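PDB 1WZN: SAM-dependent methyltransferase from Pyrococcus horikoshii, which probably transfers methyl groups from S-adenosylmethionine to an unassigned substrate, as a class I (Rossmann-like) methyltransferase. Local coordinates for residues A[31-34]-A[35-39]; A[80-83]-A[84-87]. All coordinates share one frame; numbering follows the deposited sequence.

Interaction 1 (A[31-34]-A[35-39]); sequences EEIF and KEDAK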
loop_
_atom_site.group_PDB
_atom_site.type_symbol
_atom_site.label_atom_id
_atom_site.label_comp_id
_atom_site.label_asym_id
_atom_site.label_seq_id
_atom_site.Cartn_x
_atom_site.Cartn_y
_atom_site.Cartn_z
ATOM N N GLU A 31 -10.684 5.559 38.051
ATOM C CA GLU A 31 -11.217 6.166 39.271
ATOM C C GLU A 31 -12.365 7.119 38.961
ATOM O O GLU A 31 -13.269 7.290 39.780
ATOM C CB GLU A 31 -10.133 6.912 40.052
ATOM C CG GLU A 31 -9.054 6.021 40.635
ATOM C CD GLU A 31 -8.322 6.692 41.781
ATOM O OE1 GLU A 31 -8.751 6.515 42.942
ATOM O OE2 GLU A 31 -7.333 7.405 41.519
ATOM N N GLU A 32 -12.332 7.753 37.792
ATOM C CA GLU A 32 -13.427 8.646 37.432
ATOM C C GLU A 32 -14.674 7.785 37.234
ATOM O O GLU A 32 -15.780 8.185 37.595
ATOM C CB GLU A 32 -13.121 9.431 36.154
ATOM C CG GLU A 32 -14.313 10.260 35.693
ATOM C CD GLU A 32 -13.960 11.283 34.635
ATOM O OE1 GLU A 32 -13.409 10.894 33.583
ATOM O OE2 GLU A 32 -14.241 12.482 34.858
ATOM N N ILE A 33 -14.496 6.592 36.670
ATOM C CA ILE A 33 -15.630 5.696 36.474
ATOM C C ILE A 33 -16.175 5.279 37.844
ATOM O O ILE A 33 -17.389 5.266 38.055
ATOM C CB ILE A 33 -15.229 4.438 35.657
ATOM C CG1 ILE A 33 -14.835 4.839 34.229
ATOM C CG2 ILE A 33 -16.392 3.461 35.596
ATOM C CD1 ILE A 33 -14.352 3.668 33.382
ATOM N N PHE A 34 -15.282 4.942 38.775
ATOM C CA PHE A 34 -15.707 4.554 40.125
ATOM C C PHE A 34 -16.542 5.671 40.753
ATOM O O PHE A 34 -17.592 5.429 41.346
ATOM C CB PHE A 34 -14.501 4.305 41.048
ATOM C CG PHE A 34 -13.700 3.070 40.720
ATOM C CD1 PHE A 34 -14.226 2.054 39.925
ATOM C CD2 PHE A 34 -12.423 2.905 41.262
ATOM C CE1 PHE A 34 -13.489 0.887 39.678
ATOM C CE2 PHE A 34 -11.683 1.747 41.022
ATOM C CZ PHE A 34 -12.217 0.734 40.228
ATOM N N LYS A 35 -16.064 6.899 40.605
ATOM C CA LYS A 35 -16.732 8.062 41.177
ATOM C C LYS A 35 -18.057 8.444 40.532
ATOM O O LYS A 35 -19.022 8.752 41.230
ATOM C CB LYS A 35 -15.785 9.264 41.136
ATOM C CG LYS A 35 -16.427 10.594 41.507
ATOM C CD LYS A 35 -15.437 11.732 41.333
ATOM C CE LYS A 35 -16.096 13.087 41.521
ATOM N NZ LYS A 35 -15.146 14.199 41.224
ATOM N N GLU A 36 -18.108 8.413 39.204
ATOM C CA GLU A 36 -19.311 8.818 38.489
ATOM C C GLU A 36 -20.283 7.714 38.076
ATOM O O GLU A 36 -21.491 7.943 38.026
ATOM C CB GLU A 36 -18.919 9.619 37.242
ATOM C CG GLU A 36 -18.073 10.852 37.507
ATOM C CD GLU A 36 -18.758 11.857 38.414
ATOM O OE1 GLU A 36 -19.995 11.991 38.331
ATOM O OE2 GLU A 36 -18.057 12.526 39.201
ATOM N N ASP A 37 -19.777 6.522 37.778
ATOM C CA ASP A 37 -20.663 5.444 37.351
ATOM C C ASP A 37 -21.107 4.460 38.422
ATOM O O ASP A 37 -22.242 3.985 38.395
ATOM C CB ASP A 37 -20.029 4.696 36.180
ATOM C CG ASP A 37 -19.926 5.564 34.941
ATOM O OD1 ASP A 37 -20.985 6.003 34.447
ATOM O OD2 ASP A 37 -18.799 5.822 34.474
ATOM N N ALA A 38 -20.222 4.144 39.359
ATOM C CA ALA A 38 -20.582 3.218 40.423
ATOM C C ALA A 38 -21.655 3.845 41.308
ATOM O O ALA A 38 -21.742 5.069 41.415
ATOM C CB ALA A 38 -19.352 2.871 41.257
ATOM N N LYS A 39 -22.471 3.009 41.936
ATOM C CA LYS A 39 -23.525 3.502 42.818
ATOM C C LYS A 39 -23.222 3.096 44.255
ATOM O O LYS A 39 -24.128 2.896 45.067
ATOM C CB LYS A 39 -24.888 2.952 42.395
ATOM C CG LYS A 39 -25.353 3.435 41.027
ATOM C CD LYS A 39 -25.432 4.951 40.978
ATOM C CE LYS A 39 -25.992 5.433 39.650
ATOM N NZ LYS A 39 -26.018 6.920 39.566
#
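Ile33 meets Asp37 one turn further on, at the C-terminal end of helix 23-36. The carbonyl oxygen of Ile33 takes two backbone donors. Asp37 N bonds to Ile33 O at 2.7 Å. Ala38 N adds a weak bond to the same Ile33 O at 3.3 Å. The side chains of Ile33 and Asp37 also touch. Asp37 has CG anti to its carbonyl carbon (chi1 -66°), which turns the carboxylate back along the helix. Its OD2 comes to 3.6 Å from the methyl CG2 of Ile33.

Phe34 faces inward. Its ring packs edge-to-face with Tyr64 and rests on Val140 and Ile142 of strand 139-146. Ile33 also reaches Ile142, and Ala38 touches Val140, so the helix end sits against that strand. Across the contact, Ala38 CB lies close to Phe34 O, at 3.1 Å.

Lys35 is exposed. Its N bonds to Glu31 O at 2.9 Å, in the helical i to i+4 pattern, and its CB lies 3.5 Å from Glu31 O. With CG anti to the backbone N (chi1 171°), the extended chain takes NZ outward from the helix. Lys35 NZ forms a long salt bridge with Glu36 OE2, at 3.9 Å. Glu36 N in turn bonds to Glu32 O at 2.8 Å.

The chemistry differs between the two sides. Lys35 and Glu36 are exposed and loosely paired. Asp37 is buried beside an aliphatic methyl, yet Arg234 forms a salt bridge to its OD2 and Tyr229 OH binds its OD1. These two partners would probably keep the carboxylate ionised and fix its rotation.

Interaction 2 (A[80-83]-A[84-87]); sequences RRKA and KERN. With SO4 (sulfate ion), chain D.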
loop_
_atom_site.group_PDB
_atom_site.type_symbol
_atom_site.label_atom_id
_atom_site.label_comp_id
_atom_site.label_asym_id
_atom_site.label_seq_id
_atom_site.Cartn_x
_atom_site.Cartn_y
_atom_site.Cartn_z
ATOM N N ARG A 80 3.687 -10.774 42.031
ATOM C CA ARG A 80 4.009 -10.851 43.455
ATOM C C ARG A 80 5.367 -10.238 43.770
ATOM O O ARG A 80 5.543 -9.596 44.810
ATOM C CB ARG A 80 3.979 -12.306 43.940
ATOM C CG ARG A 80 2.601 -12.952 43.900
ATOM C CD ARG A 80 2.598 -14.252 44.681
ATOM N NE ARG A 80 1.325 -14.961 44.594
ATOM C CZ ARG A 80 1.085 -15.977 43.772
ATOM N NH1 ARG A 80 2.032 -16.412 42.955
ATOM N NH2 ARG A 80 -0.100 -16.573 43.783
ATOM N N ARG A 81 6.325 -10.440 42.872
ATOM C CA ARG A 81 7.667 -9.902 43.054
ATOM C C ARG A 81 7.608 -8.378 43.106
ATOM O O ARG A 81 8.196 -7.750 43.992
ATOM C CB ARG A 81 8.571 -10.349 41.901
ATOM C CG ARG A 81 10.013 -9.855 41.989
ATOM C CD ARG A 81 10.780 -10.181 40.713
ATOM N NE ARG A 81 10.705 -11.601 40.385
ATOM C CZ ARG A 81 10.388 -12.071 39.181
ATOM N NH1 ARG A 81 10.117 -11.230 38.190
ATOM N NH2 ARG A 81 10.333 -13.377 38.969
ATOM N N LYS A 82 6.893 -7.783 42.152
ATOM C CA LYS A 82 6.767 -6.334 42.100
ATOM C C LYS A 82 5.983 -5.787 43.288
ATOM O O LYS A 82 6.332 -4.738 43.831
ATOM C CB LYS A 82 6.104 -5.901 40.786
ATOM C CG LYS A 82 6.960 -6.191 39.558
ATOM C CD LYS A 82 6.371 -5.586 38.278
ATOM C CE LYS A 82 4.999 -6.153 37.972
ATOM N NZ LYS A 82 4.415 -5.594 36.709
ATOM N N ALA A 83 4.930 -6.492 43.694
ATOM C CA ALA A 83 4.126 -6.046 44.832
ATOM C C ALA A 83 4.991 -6.026 46.096
ATOM O O ALA A 83 4.961 -5.071 46.873
ATOM C CB ALA A 83 2.923 -6.976 45.026
ATOM N N LYS A 84 5.762 -7.089 46.291
ATOM C CA LYS A 84 6.641 -7.185 47.453
ATOM C C LYS A 84 7.667 -6.045 47.441
ATOM O O LYS A 84 7.870 -5.376 48.454
ATOM C CB LYS A 84 7.351 -8.540 47.450
ATOM C CG LYS A 84 8.207 -8.807 48.678
ATOM C CD LYS A 84 8.869 -10.175 48.582
ATOM C CE LYS A 84 9.730 -10.469 49.806
ATOM N NZ LYS A 84 10.276 -11.859 49.767
ATOM N N GLU A 85 8.295 -5.810 46.289
ATOM C CA GLU A 85 9.295 -4.747 46.164
ATOM C C GLU A 85 8.718 -3.369 46.466
ATOM O O GLU A 85 9.418 -2.492 46.979
ATOM C CB GLU A 85 9.885 -4.707 44.749
ATOM C CG GLU A 85 10.492 -6.009 44.262
ATOM C CD GLU A 85 10.949 -5.943 42.809
ATOM O OE1 GLU A 85 10.253 -5.309 41.982
ATOM O OE2 GLU A 85 11.999 -6.543 42.491
ATOM N N ARG A 86 7.444 -3.174 46.139
ATOM C CA ARG A 86 6.802 -1.884 46.355
ATOM C C ARG A 86 5.999 -1.810 47.651
ATOM O O ARG A 86 5.345 -0.808 47.922
ATOM C CB ARG A 86 5.928 -1.550 45.138
ATOM C CG ARG A 86 6.755 -1.396 43.857
ATOM C CD ARG A 86 5.906 -1.452 42.578
ATOM N NE ARG A 86 4.848 -0.446 42.542
ATOM C CZ ARG A 86 4.053 -0.236 41.494
ATOM N NH1 ARG A 86 4.197 -0.962 40.390
ATOM N NH2 ARG A 86 3.107 0.689 41.553
ATOM N N ASN A 87 6.083 -2.866 48.459
ATOM C CA ASN A 87 5.377 -2.928 49.741
ATOM C C ASN A 87 3.864 -2.796 49.586
ATOM O O ASN A 87 3.187 -2.206 50.432
ATOM C CB ASN A 87 5.880 -1.831 50.684
ATOM C CG ASN A 87 7.368 -1.933 50.954
ATOM O OD1 ASN A 87 7.867 -2.983 51.355
ATOM N ND2 ASN A 87 8.083 -0.839 50.737
HETATM S S SO4 D . 10.923 -14.501 42.590
HETATM O O1 SO4 D . 9.626 -15.193 42.717
HETATM O O2 SO4 D . 10.747 -13.056 42.837
HETATM O O3 SO4 D . 11.456 -14.711 41.231
HETATM O O4 SO4 D . 11.866 -15.055 43.582
#
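A Schellman motif ends helix 73-85, the helix of the beta-alpha-beta unit between strands 65-70 and 91-94. Asn87 is the C-prime residue, with a positive phi of 59°. Its N makes the inner bond, to Lys84 O at 3.1 Å, and the N of the following residue makes the outer one, to Ala83 O. Just before this, Arg86 N bonds to Lys82 O at 3.0 Å and only weakly to Ala83 O. Lys84 N keeps a regular helical bond to Arg80 O at 2.9 Å.

The side chains of Arg81 and Glu85 run side by side and point the same way. Their flat ends are turned 63° apart. The aliphatic CG of Arg81 lies 3.9 Å from Glu85 OE2, and the charged groups themselves do not meet. Arg86 lays its CG 3.4 Å from Lys82 O, and its guanidinium goes on to Glu61.

Arg81 NH1 pairs with Glu10. Arg81 CG stands anti to the backbone N, and a bend at chi3 (-54°) brings NE and NH2 to a sulfate, probably from the crystallisation liquor, which Arg77 also binds. The sulfur lies in the guanidinium plane, at its edge. Arg81 NE bonds to sulfate O2 at 2.9 Å, and Arg81 NH2 to sulfate O3 at 2.9 Å.

Interactions 1 and 2 each lie at the C-terminal end of a helix, with centres 27 Å apart and nearest atoms about 12 Å apart. They do not touch. Both helices belong to the Rossmann-like part of the fold. Helix 54-61 and the turn after it lie between them in sequence, and both contacts reach its end: interaction 2 meets the helix itself, and Glu31 of interaction 1 pairs with Arg62 just after it. By the side chains of Lys82 and Phe34, interaction 2 comes nearer the bound S-adenosyl-L-homocysteine: Lys82 is about 8 Å from it and Phe34 of interaction 1 about 13 Å. Lys82 also forms a salt bridge with Asp13.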